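PDB 3KA7: oxidoreductase from Methanosarcina mazei, which binds flavin-adenine dinucleotide and probably acts as a flavin-dependent oxidoreductase of the amine oxidase family. Local coordinates for residues Phe54-Asn59 and Gly186-Pro191; Asn59-Pro64 and Val76-Ser81; Glu82-Arg87 and Thr296-Thr301. All blocks are in the same frame, centred on the assembly; numbering follows the deposited sequence.

Contact 1 (Phe54-Asn59 and Gly186-Pro191); sequences FHMLPN and GGTGIP. With FAD (flavin-adenine dinucleotide), chain B.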
loop_
_atom_site.group_PDB
_atom_site.type_symbol
_atom_site.label_atom_id
_atom_site.label_comp_id
_atom_site.label_asym_id
_atom_site.label_seq_id
_atom_site.Cartn_x
_atom_site.Cartn_y
_atom_site.Cartn_z
ATOM N N PHE A 54 -3.049 -3.775 -5.766
ATOM C CA PHE A 54 -3.540 -3.747 -7.131
ATOM C C PHE A 54 -2.449 -4.196 -8.107
ATOM O O PHE A 54 -2.324 -3.633 -9.195
ATOM C CB PHE A 54 -4.000 -2.329 -7.488
ATOM C CG PHE A 54 -5.378 -1.960 -6.984
ATOM C CD1 PHE A 54 -6.320 -1.434 -7.860
ATOM C CD2 PHE A 54 -5.727 -2.094 -5.655
ATOM C CE1 PHE A 54 -7.588 -1.060 -7.411
ATOM C CE2 PHE A 54 -6.997 -1.715 -5.204
ATOM C CZ PHE A 54 -7.919 -1.216 -6.078
ATOM N N HIS A 55 -1.660 -5.207 -7.735
ATOM C CA HIS A 55 -0.637 -5.728 -8.672
ATOM C C HIS A 55 0.309 -4.640 -9.187
ATOM O O HIS A 55 0.741 -4.665 -10.350
ATOM C CB HIS A 55 -1.310 -6.425 -9.856
ATOM C CG HIS A 55 -1.964 -7.728 -9.498
ATOM N ND1 HIS A 55 -3.182 -8.121 -10.015
ATOM C CD2 HIS A 55 -1.565 -8.724 -8.673
ATOM C CE1 HIS A 55 -3.501 -9.308 -9.525
ATOM N NE2 HIS A 55 -2.538 -9.693 -8.709
HETATM N N MSE A 56 0.641 -3.688 -8.319
HETATM C CA MSE A 56 1.397 -2.522 -8.745
HETATM C C MSE A 56 2.326 -2.045 -7.635
HETATM O O MSE A 56 1.953 -2.082 -6.454
HETATM C CB MSE A 56 0.410 -1.417 -9.158
HETATM C CG MSE A 56 1.030 -0.179 -9.758
HETATM SE SE MSE A 56 -0.340 1.013 -10.427
HETATM C CE MSE A 56 -0.331 0.371 -12.279
ATOM N N LEU A 57 3.540 -1.633 -8.012
ATOM C CA LEU A 57 4.500 -1.015 -7.093
ATOM C C LEU A 57 4.487 0.502 -7.297
ATOM O O LEU A 57 4.583 0.979 -8.433
ATOM C CB LEU A 57 5.921 -1.531 -7.347
ATOM C CG LEU A 57 6.177 -3.038 -7.199
ATOM C CD1 LEU A 57 7.667 -3.360 -7.363
ATOM C CD2 LEU A 57 5.669 -3.552 -5.878
ATOM N N PRO A 58 4.366 1.264 -6.201
ATOM C CA PRO A 58 4.277 2.721 -6.302
ATOM C C PRO A 58 5.468 3.359 -7.033
ATOM O O PRO A 58 5.292 4.347 -7.772
ATOM C CB PRO A 58 4.235 3.162 -4.835
ATOM C CG PRO A 58 3.556 2.024 -4.150
ATOM C CD PRO A 58 4.134 0.794 -4.822
ATOM N N ASN A 59 6.666 2.817 -6.832
ATOM C CA ASN A 59 7.847 3.349 -7.512
ATOM C C ASN A 59 8.431 2.382 -8.543
ATOM O O ASN A 59 9.593 2.517 -8.952
ATOM C CB ASN A 59 8.924 3.767 -6.507
ATOM C CG ASN A 59 8.497 4.921 -5.616
ATOM O OD1 ASN A 59 8.390 4.764 -4.404
ATOM N ND2 ASN A 59 8.293 6.101 -6.205
ATOM N N GLY A 186 11.224 7.341 -9.420
ATOM C CA GLY A 186 10.352 7.202 -10.583
ATOM C C GLY A 186 8.935 6.746 -10.274
ATOM O O GLY A 186 8.536 6.612 -9.110
ATOM N N GLY A 187 8.181 6.520 -11.339
ATOM C CA GLY A 187 6.761 6.227 -11.250
ATOM C C GLY A 187 6.427 4.756 -11.069
ATOM O O GLY A 187 7.296 3.922 -10.795
ATOM N N THR A 188 5.150 4.452 -11.242
ATOM C CA THR A 188 4.636 3.131 -10.916
ATOM C C THR A 188 5.171 2.071 -11.870
ATOM O O THR A 188 5.744 2.373 -12.926
ATOM C CB THR A 188 3.094 3.107 -10.962
ATOM O OG1 THR A 188 2.654 3.310 -12.311
ATOM C CG2 THR A 188 2.511 4.203 -10.101
ATOM N N GLY A 189 4.977 0.818 -11.485
ATOM C CA GLY A 189 5.317 -0.301 -12.342
ATOM C C GLY A 189 4.527 -1.534 -11.953
ATOM O O GLY A 189 3.877 -1.551 -10.913
ATOM N N ILE A 190 4.603 -2.572 -12.780
ATOM C CA ILE A 190 3.830 -3.795 -12.556
ATOM C C ILE A 190 4.729 -5.031 -12.604
ATOM O O ILE A 190 5.433 -5.260 -13.596
ATOM C CB ILE A 190 2.712 -3.960 -13.618
ATOM C CG1 ILE A 190 1.678 -2.831 -13.513
ATOM C CG2 ILE A 190 2.032 -5.335 -13.493
ATOM C CD1 ILE A 190 0.871 -2.661 -14.805
ATOM N N PRO A 191 4.716 -5.839 -11.533
ATOM C CA PRO A 191 5.509 -7.065 -11.545
ATOM C C PRO A 191 4.892 -8.138 -12.457
ATOM O O PRO A 191 3.680 -8.355 -12.437
ATOM C CB PRO A 191 5.452 -7.530 -10.082
ATOM C CG PRO A 191 4.136 -7.009 -9.589
ATOM C CD PRO A 191 3.933 -5.689 -10.293
HETATM P PA FAD B . 0.360 -8.410 5.756
HETATM O O1A FAD B . -0.490 -7.691 6.770
HETATM O O2A FAD B . -0.151 -8.423 4.334
HETATM O O5B FAD B . 0.582 -9.926 6.237
HETATM C C5B FAD B . 0.474 -10.253 7.617
HETATM C C4B FAD B . 0.482 -11.785 7.643
HETATM O O4B FAD B . 0.479 -12.277 8.968
HETATM C C3B FAD B . -0.758 -12.348 6.943
HETATM O O3B FAD B . -0.379 -13.252 5.917
HETATM C C2B FAD B . -1.519 -13.057 8.066
HETATM O O2B FAD B . -2.223 -14.202 7.623
HETATM C C1B FAD B . -0.406 -13.391 9.052
HETATM N N9A FAD B . -0.829 -13.508 10.454
HETATM C C8A FAD B . -1.697 -12.717 11.178
HETATM N N7A FAD B . -1.722 -13.180 12.461
HETATM C C5A FAD B . -0.879 -14.247 12.536
HETATM C C6A FAD B . -0.538 -15.106 13.570
HETATM N N6A FAD B . -0.977 -14.875 14.804
HETATM N N1A FAD B . 0.366 -16.121 13.329
HETATM C C2A FAD B . 0.921 -16.301 12.079
HETATM N N3A FAD B . 0.576 -15.451 11.049
HETATM C C4A FAD B . -0.313 -14.453 11.290
HETATM N N1 FAD B . 0.328 -1.556 -1.855
HETATM C C2 FAD B . 1.089 -1.204 -2.957
HETATM O O2 FAD B . 2.308 -1.027 -2.832
HETATM N N3 FAD B . 0.466 -1.027 -4.183
HETATM C C4 FAD B . -0.902 -1.196 -4.314
HETATM O O4 FAD B . -1.461 -1.041 -5.400
HETATM C C4X FAD B . -1.666 -1.543 -3.210
HETATM N N5 FAD B . -3.040 -1.695 -3.331
HETATM C C5X FAD B . -3.785 -2.056 -2.220
HETATM C C6 FAD B . -5.165 -2.229 -2.329
HETATM C C7 FAD B . -5.913 -2.612 -1.222
HETATM C C7M FAD B . -7.404 -2.788 -1.368
HETATM C C8 FAD B . -5.271 -2.812 -0.007
HETATM C C8M FAD B . -6.044 -3.218 1.214
HETATM C C9 FAD B . -3.895 -2.630 0.109
HETATM C C9A FAD B . -3.146 -2.257 -1.003
HETATM N N10 FAD B . -1.774 -2.076 -0.889
HETATM C C10 FAD B . -1.034 -1.728 -1.986
HETATM C "C1'" FAD B . -1.079 -2.192 0.427
HETATM C "C2'" FAD B . -0.415 -3.572 0.515
HETATM O "O2'" FAD B . -1.337 -4.570 0.084
HETATM C "C3'" FAD B . 0.016 -3.824 1.957
HETATM O "O3'" FAD B . 0.683 -2.670 2.454
HETATM C "C4'" FAD B . 0.944 -5.018 2.166
HETATM O "O4'" FAD B . 0.472 -6.180 1.515
HETATM C "C5'" FAD B . 0.973 -5.291 3.665
HETATM O "O5'" FAD B . 2.040 -6.175 3.908
HETATM P P FAD B . 2.511 -6.469 5.396
HETATM O O1P FAD B . 4.008 -6.657 5.402
HETATM O O2P FAD B . 1.992 -5.437 6.376
HETATM O O3P FAD B . 1.886 -7.897 5.797
#
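Leu57 and Gly189 form a single antiparallel bridge, a hydrogen-bonded pair in which each amide serves the other's carbonyl: Leu57 N to Gly189 O at 2.9 Å and Gly189 N to Leu57 O at 3.1 Å. A third bond closes the far end, where Asn59 ND2 donates to Gly186 O at 3.0 Å. It is nearly straight, 172° at the hydrogen, and the acceptor lies in the plane of the Asn59 amide, so the side chain ties the loop to Gly186, the first residue beyond helix 172-185. Gly186 has positive phi, and a side chain there would press on the carbonyl oxygen of the preceding residue.

CA-H...O contacts add to the bridge, among them Thr188 CA to Leu57 O.

The apolar packing is carried by Met56, a selenomethionine. Its CG is anti to the backbone N (chi1 -174°), which sets it by Gly189 O; SE lies near Thr188 CB, and the bend at chi3 brings CE against Ile190 CG1 at 4.0 Å. Ile190 CG2 and Pro191 CD also lie against His55 O, which is buried without a hydrogen-bonding partner.

Two backbone groups of the loop meet the flavin. Phe54 N donates to O4 of the cofactor at 3.2 Å, and N3 of the ring donates to Met56 O at 2.9 Å in a weak bond. The Phe54 ring turns its edge to the cofactor, with CD2 and CE2 both 3.4 Å from C6 in the ring plane, while Pro58 CD lies close to O2. Backbone atoms thus read the pyrimidine end of the isoalloxazine, and the bridge to strand 189-191 backs this wall of the FAD pocket in the amine-oxidase fold.

Contact 2 (Asn59-Pro64 and Val76-Ser81); sequences NGPGGP and VNIVRS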
loop_
_atom_site.group_PDB
_atom_site.type_symbol
_atom_site.label_atom_id
_atom_site.label_comp_id
_atom_site.label_asym_id
_atom_site.label_seq_id
_atom_site.Cartn_x
_atom_site.Cartn_y
_atom_site.Cartn_z
ATOM N N ASN A 59 6.666 2.817 -6.832
ATOM C CA ASN A 59 7.847 3.349 -7.512
ATOM C C ASN A 59 8.431 2.382 -8.543
ATOM O O ASN A 59 9.593 2.517 -8.952
ATOM C CB ASN A 59 8.924 3.767 -6.507
ATOM C CG ASN A 59 8.497 4.921 -5.616
ATOM O OD1 ASN A 59 8.390 4.764 -4.404
ATOM N ND2 ASN A 59 8.293 6.101 -6.205
ATOM N N GLY A 60 7.629 1.398 -8.943
ATOM C CA GLY A 60 7.976 0.514 -10.061
ATOM C C GLY A 60 9.325 -0.153 -9.891
ATOM O O GLY A 60 9.652 -0.629 -8.802
ATOM N N PRO A 61 10.124 -0.191 -10.973
ATOM C CA PRO A 61 11.417 -0.859 -10.926
ATOM C C PRO A 61 12.502 -0.050 -10.234
ATOM O O PRO A 61 13.611 -0.550 -10.075
ATOM C CB PRO A 61 11.773 -1.029 -12.409
ATOM C CG PRO A 61 11.118 0.109 -13.072
ATOM C CD PRO A 61 9.795 0.273 -12.337
ATOM N N GLY A 62 12.203 1.183 -9.830
ATOM C CA GLY A 62 13.242 2.057 -9.279
ATOM C C GLY A 62 13.232 2.300 -7.777
ATOM O O GLY A 62 14.127 2.969 -7.249
ATOM N N GLY A 63 12.236 1.773 -7.073
ATOM C CA GLY A 63 12.025 2.182 -5.679
ATOM C C GLY A 63 12.616 1.238 -4.654
ATOM O O GLY A 63 13.282 0.275 -5.013
ATOM N N PRO A 64 12.363 1.508 -3.362
ATOM C CA PRO A 64 12.930 0.712 -2.273
ATOM C C PRO A 64 12.608 -0.777 -2.368
ATOM O O PRO A 64 13.455 -1.595 -2.018
ATOM C CB PRO A 64 12.279 1.305 -1.027
ATOM C CG PRO A 64 12.007 2.735 -1.401
ATOM C CD PRO A 64 11.605 2.669 -2.861
ATOM N N VAL A 76 12.699 -11.105 -10.497
ATOM C CA VAL A 76 11.346 -10.846 -10.986
ATOM C C VAL A 76 11.323 -9.588 -11.833
ATOM O O VAL A 76 11.954 -8.587 -11.492
ATOM C CB VAL A 76 10.309 -10.760 -9.844
ATOM C CG1 VAL A 76 10.805 -9.849 -8.740
ATOM C CG2 VAL A 76 8.961 -10.272 -10.383
ATOM N N ASN A 77 10.617 -9.670 -12.953
ATOM C CA ASN A 77 10.544 -8.592 -13.918
ATOM C C ASN A 77 9.518 -7.567 -13.475
ATOM O O ASN A 77 8.344 -7.895 -13.321
ATOM C CB ASN A 77 10.144 -9.151 -15.290
ATOM C CG ASN A 77 10.071 -8.077 -16.361
ATOM O OD1 ASN A 77 10.864 -7.137 -16.364
ATOM N ND2 ASN A 77 9.124 -8.221 -17.287
ATOM N N ILE A 78 9.960 -6.333 -13.256
ATOM C CA ILE A 78 9.022 -5.245 -12.983
ATOM C C ILE A 78 9.067 -4.267 -14.141
ATOM O O ILE A 78 10.129 -3.723 -14.452
ATOM C CB ILE A 78 9.366 -4.493 -11.687
ATOM C CG1 ILE A 78 9.492 -5.468 -10.515
ATOM C CG2 ILE A 78 8.298 -3.441 -11.396
ATOM C CD1 ILE A 78 10.104 -4.860 -9.264
ATOM N N VAL A 79 7.929 -4.056 -14.786
ATOM C CA VAL A 79 7.870 -3.131 -15.915
ATOM C C VAL A 79 7.420 -1.753 -15.464
ATOM O O VAL A 79 6.477 -1.623 -14.662
ATOM C CB VAL A 79 6.941 -3.627 -17.020
ATOM C CG1 VAL A 79 7.175 -2.810 -18.283
ATOM C CG2 VAL A 79 7.178 -5.127 -17.295
ATOM N N ARG A 80 8.107 -0.726 -15.958
ATOM C CA ARG A 80 7.724 0.657 -15.674
ATOM C C ARG A 80 6.421 1.012 -16.391
ATOM O O ARG A 80 6.276 0.781 -17.597
ATOM C CB ARG A 80 8.841 1.626 -16.085
ATOM C CG ARG A 80 8.508 3.093 -15.901
ATOM C CD ARG A 80 8.328 3.497 -14.446
ATOM N NE ARG A 80 9.544 3.302 -13.653
ATOM C CZ ARG A 80 10.616 4.085 -13.700
ATOM N NH1 ARG A 80 10.645 5.132 -14.514
ATOM N NH2 ARG A 80 11.666 3.827 -12.925
ATOM N N SER A 81 5.470 1.568 -15.646
ATOM C CA SER A 81 4.176 1.944 -16.208
ATOM C C SER A 81 4.293 3.171 -17.116
ATOM O O SER A 81 5.189 3.999 -16.954
ATOM C CB SER A 81 3.187 2.293 -15.094
ATOM O OG SER A 81 2.847 1.184 -14.284
#
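A type II' beta turn leading into helix 64-71 packs here, through Pro61, against the side chains of Ile78 and Arg80 on the short strand 78-80, with no hydrogen bond between the two segments. Gly62 N bonds back to Asn59 O at 3.1 Å and closes the turn, which has Gly60 and Pro61 at its two corners and presents the proline ring to the strand. Gly60 has positive phi, and a side chain on it would run into Pro61 CD.

Two strand residues receive the ring. Ile78 holds CG2 anti to its backbone N, and this methyl meets the start of the turn, 3.8 Å from both Gly60 C and Pro61 N and 4.1 Å from Pro61 CD. The second is Arg80, whose chain bends at chi2 (66°) and again at chi3 (62°), folding back across the proline at about a right angle. Pro61 CD comes to 3.3 Å from Arg80 NE and CG to 3.6 Å from the same nitrogen, so the ring meets the guanidinium at its edge, near its plane. Gly62 N lies by the same edge, 4.1 Å from Arg80 NH2. An alanine in place of Pro61 lacks CG and CD, and the Arg80 guanidinium, losing the ring at its edge, would probably be freer to swing.

Strand 78-80 pairs along its length with strand 189-191 in a two-stranded antiparallel sheet, while Ile78 also touches Ala66 of helix 64-71. Beyond the turn, Gly63 occupies the N-cap position of that helix, and Pro64 in its first turn rests on helices 408-421 and 172-185.

Contact 3 (Glu82-Arg87 and Thr296-Thr301); sequences EMTTVR and TGVLLT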
loop_
_atom_site.group_PDB
_atom_site.type_symbol
_atom_site.label_atom_id
_atom_site.label_comp_id
_atom_site.label_asym_id
_atom_site.label_seq_id
_atom_site.Cartn_x
_atom_site.Cartn_y
_atom_site.Cartn_z
ATOM N N GLU A 82 3.354 3.283 -18.045
ATOM C CA GLU A 82 3.136 4.511 -18.769
ATOM C C GLU A 82 2.650 5.569 -17.794
ATOM O O GLU A 82 2.148 5.228 -16.715
ATOM C CB GLU A 82 2.120 4.272 -19.877
ATOM C CG GLU A 82 2.669 3.313 -20.930
ATOM C CD GLU A 82 4.078 3.685 -21.384
ATOM O OE1 GLU A 82 4.254 4.774 -21.984
ATOM O OE2 GLU A 82 5.016 2.888 -21.144
HETATM N N MSE A 83 2.831 6.840 -18.147
HETATM C CA MSE A 83 2.438 7.948 -17.266
HETATM C C MSE A 83 0.959 7.851 -16.912
HETATM O O MSE A 83 0.095 7.559 -17.751
HETATM C CB MSE A 83 2.760 9.331 -17.890
HETATM C CG MSE A 83 2.389 10.581 -17.021
HETATM SE SE MSE A 83 3.118 10.463 -15.214
HETATM C CE MSE A 83 5.034 10.535 -15.651
ATOM N N THR A 84 0.685 8.090 -15.644
ATOM C CA THR A 84 -0.667 8.117 -15.148
ATOM C C THR A 84 -1.453 9.246 -15.800
ATOM O O THR A 84 -0.910 10.314 -16.109
ATOM C CB THR A 84 -0.646 8.265 -13.618
ATOM O OG1 THR A 84 -0.338 6.986 -13.032
ATOM C CG2 THR A 84 -1.989 8.778 -13.097
ATOM N N THR A 85 -2.742 9.006 -16.007
ATOM C CA THR A 85 -3.622 10.022 -16.546
ATOM C C THR A 85 -4.736 10.348 -15.564
ATOM O O THR A 85 -4.907 9.659 -14.547
ATOM C CB THR A 85 -4.206 9.592 -17.897
ATOM O OG1 THR A 85 -4.954 8.377 -17.731
ATOM C CG2 THR A 85 -3.064 9.339 -18.890
ATOM N N VAL A 86 -5.473 11.412 -15.867
ATOM C CA VAL A 86 -6.487 11.932 -14.969
ATOM C C VAL A 86 -7.714 12.305 -15.771
ATOM O O VAL A 86 -7.631 13.083 -16.729
ATOM C CB VAL A 86 -5.987 13.194 -14.234
ATOM C CG1 VAL A 86 -6.970 13.596 -13.125
ATOM C CG2 VAL A 86 -4.589 12.965 -13.651
ATOM N N ARG A 87 -8.861 11.785 -15.347
ATOM C CA ARG A 87 -10.123 12.043 -16.028
ATOM C C ARG A 87 -10.820 13.267 -15.440
ATOM O O ARG A 87 -11.087 13.332 -14.234
ATOM C CB ARG A 87 -11.026 10.811 -15.928
ATOM C CG ARG A 87 -12.247 10.874 -16.811
ATOM C CD ARG A 87 -12.623 9.487 -17.339
ATOM N NE ARG A 87 -11.607 8.957 -18.244
ATOM C CZ ARG A 87 -11.664 7.758 -18.817
ATOM N NH1 ARG A 87 -12.693 6.954 -18.576
ATOM N NH2 ARG A 87 -10.695 7.365 -19.639
ATOM N N THR A 296 -0.732 1.134 -18.993
ATOM C CA THR A 296 -0.201 0.396 -17.839
ATOM C C THR A 296 0.000 1.225 -16.574
ATOM O O THR A 296 0.654 0.764 -15.632
ATOM C CB THR A 296 1.140 -0.220 -18.180
ATOM O OG1 THR A 296 2.005 0.824 -18.649
ATOM C CG2 THR A 296 0.978 -1.293 -19.268
ATOM N N GLY A 297 -0.534 2.440 -16.556
ATOM C CA GLY A 297 -0.423 3.313 -15.389
ATOM C C GLY A 297 -1.750 3.373 -14.646
ATOM O O GLY A 297 -2.549 2.430 -14.700
ATOM N N VAL A 298 -1.985 4.470 -13.941
ATOM C CA VAL A 298 -3.233 4.647 -13.214
ATOM C C VAL A 298 -4.090 5.680 -13.937
ATOM O O VAL A 298 -3.552 6.587 -14.567
ATOM C CB VAL A 298 -2.953 5.121 -11.773
ATOM C CG1 VAL A 298 -4.255 5.400 -11.026
ATOM C CG2 VAL A 298 -2.089 4.075 -11.025
ATOM N N LEU A 299 -5.410 5.509 -13.886
ATOM C CA LEU A 299 -6.353 6.537 -14.302
ATOM C C LEU A 299 -6.976 7.126 -13.043
ATOM O O LEU A 299 -7.805 6.488 -12.401
ATOM C CB LEU A 299 -7.463 5.943 -15.179
ATOM C CG LEU A 299 -8.585 6.879 -15.656
ATOM C CD1 LEU A 299 -8.014 7.864 -16.678
ATOM C CD2 LEU A 299 -9.759 6.081 -16.261
ATOM N N LEU A 300 -6.559 8.327 -12.669
ATOM C CA LEU A 300 -7.177 8.996 -11.526
ATOM C C LEU A 300 -8.519 9.606 -11.919
ATOM O O LEU A 300 -8.677 10.116 -13.030
ATOM C CB LEU A 300 -6.251 10.084 -10.970
ATOM C CG LEU A 300 -4.975 9.548 -10.317
ATOM C CD1 LEU A 300 -4.089 10.716 -9.882
ATOM C CD2 LEU A 300 -5.309 8.630 -9.130
ATOM N N THR A 301 -9.497 9.551 -11.012
ATOM C CA THR A 301 -10.850 9.991 -11.343
ATOM C C THR A 301 -11.390 10.952 -10.274
ATOM O O THR A 301 -12.175 10.561 -9.409
ATOM C CB THR A 301 -11.808 8.782 -11.475
ATOM O OG1 THR A 301 -11.776 8.009 -10.263
ATOM C CG2 THR A 301 -11.396 7.868 -12.652
#
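Strands 85-87 and 298-300 run parallel, their axes 4.5 Å apart at closest approach and inclined by 32°. Thr85 pairs with Leu299 and Val86 with Leu300. Three backbone bonds make the ladder: Thr85 N to Val298 O, Leu300 N to Thr85 O at 2.8 Å, and Arg87 N to Leu300 O.

Ahead of the strands, threonine hydroxyls take over from carbonyls. Glu82 N donates to Thr296 OG1 at 2.9 Å, almost straight at 169°. Thr84 OG1, anti to its carbonyl carbon (chi1 -78°), accepts from Val298 N at 3.1 Å. Thr84 and Val298 lie side by side and point the same way, with the methyl CG2 of Thr84 against Val298 O. Gly297 passes close by Glu82 O, where a side chain would collide.

On the face carrying Thr85 and Leu299, Leu299 CD1 touches Thr85 OG1, a hydroxyl also bonded to His295. The other methyl, CD2, sits 3.6 Å above the centre of the Arg87 guanidinium, covering one face of it, while Arg87 NE forms a salt bridge with Asp103 on strand 101-105. On the opposite face Val86 CG1 packs on Leu300 CB at 4.2 Å, and Trp161 of helix 149-163 covers Leu300 and Val298. The pair is the parallel step in an otherwise antiparallel mixed sheet of seven strands, consistent with the mixed sheet of the substrate domain in flavin amine oxidases.

In the fold
Contacts 1 and 2 lie with centres about 6 Å apart and share Asn59 and the two-stranded sheet, in which strands 78-80 and 189-191 are neighbours. Along the chain, contact 2 starts at the last residue of the first segment of contact 1 and closes before its second, whereas contacts 1 and 3 interleave. Contact 3 follows contact 2 in series, its centre about 17 Å from that of contact 2 and about 12 Å from that of contact 1, in the seven-stranded mixed sheet. Met56 of the flavin-binding loop packs on Val298, and Ser81 OG, just after strand 78-80, bonds to Thr296 O, so both loop and small sheet touch the large one.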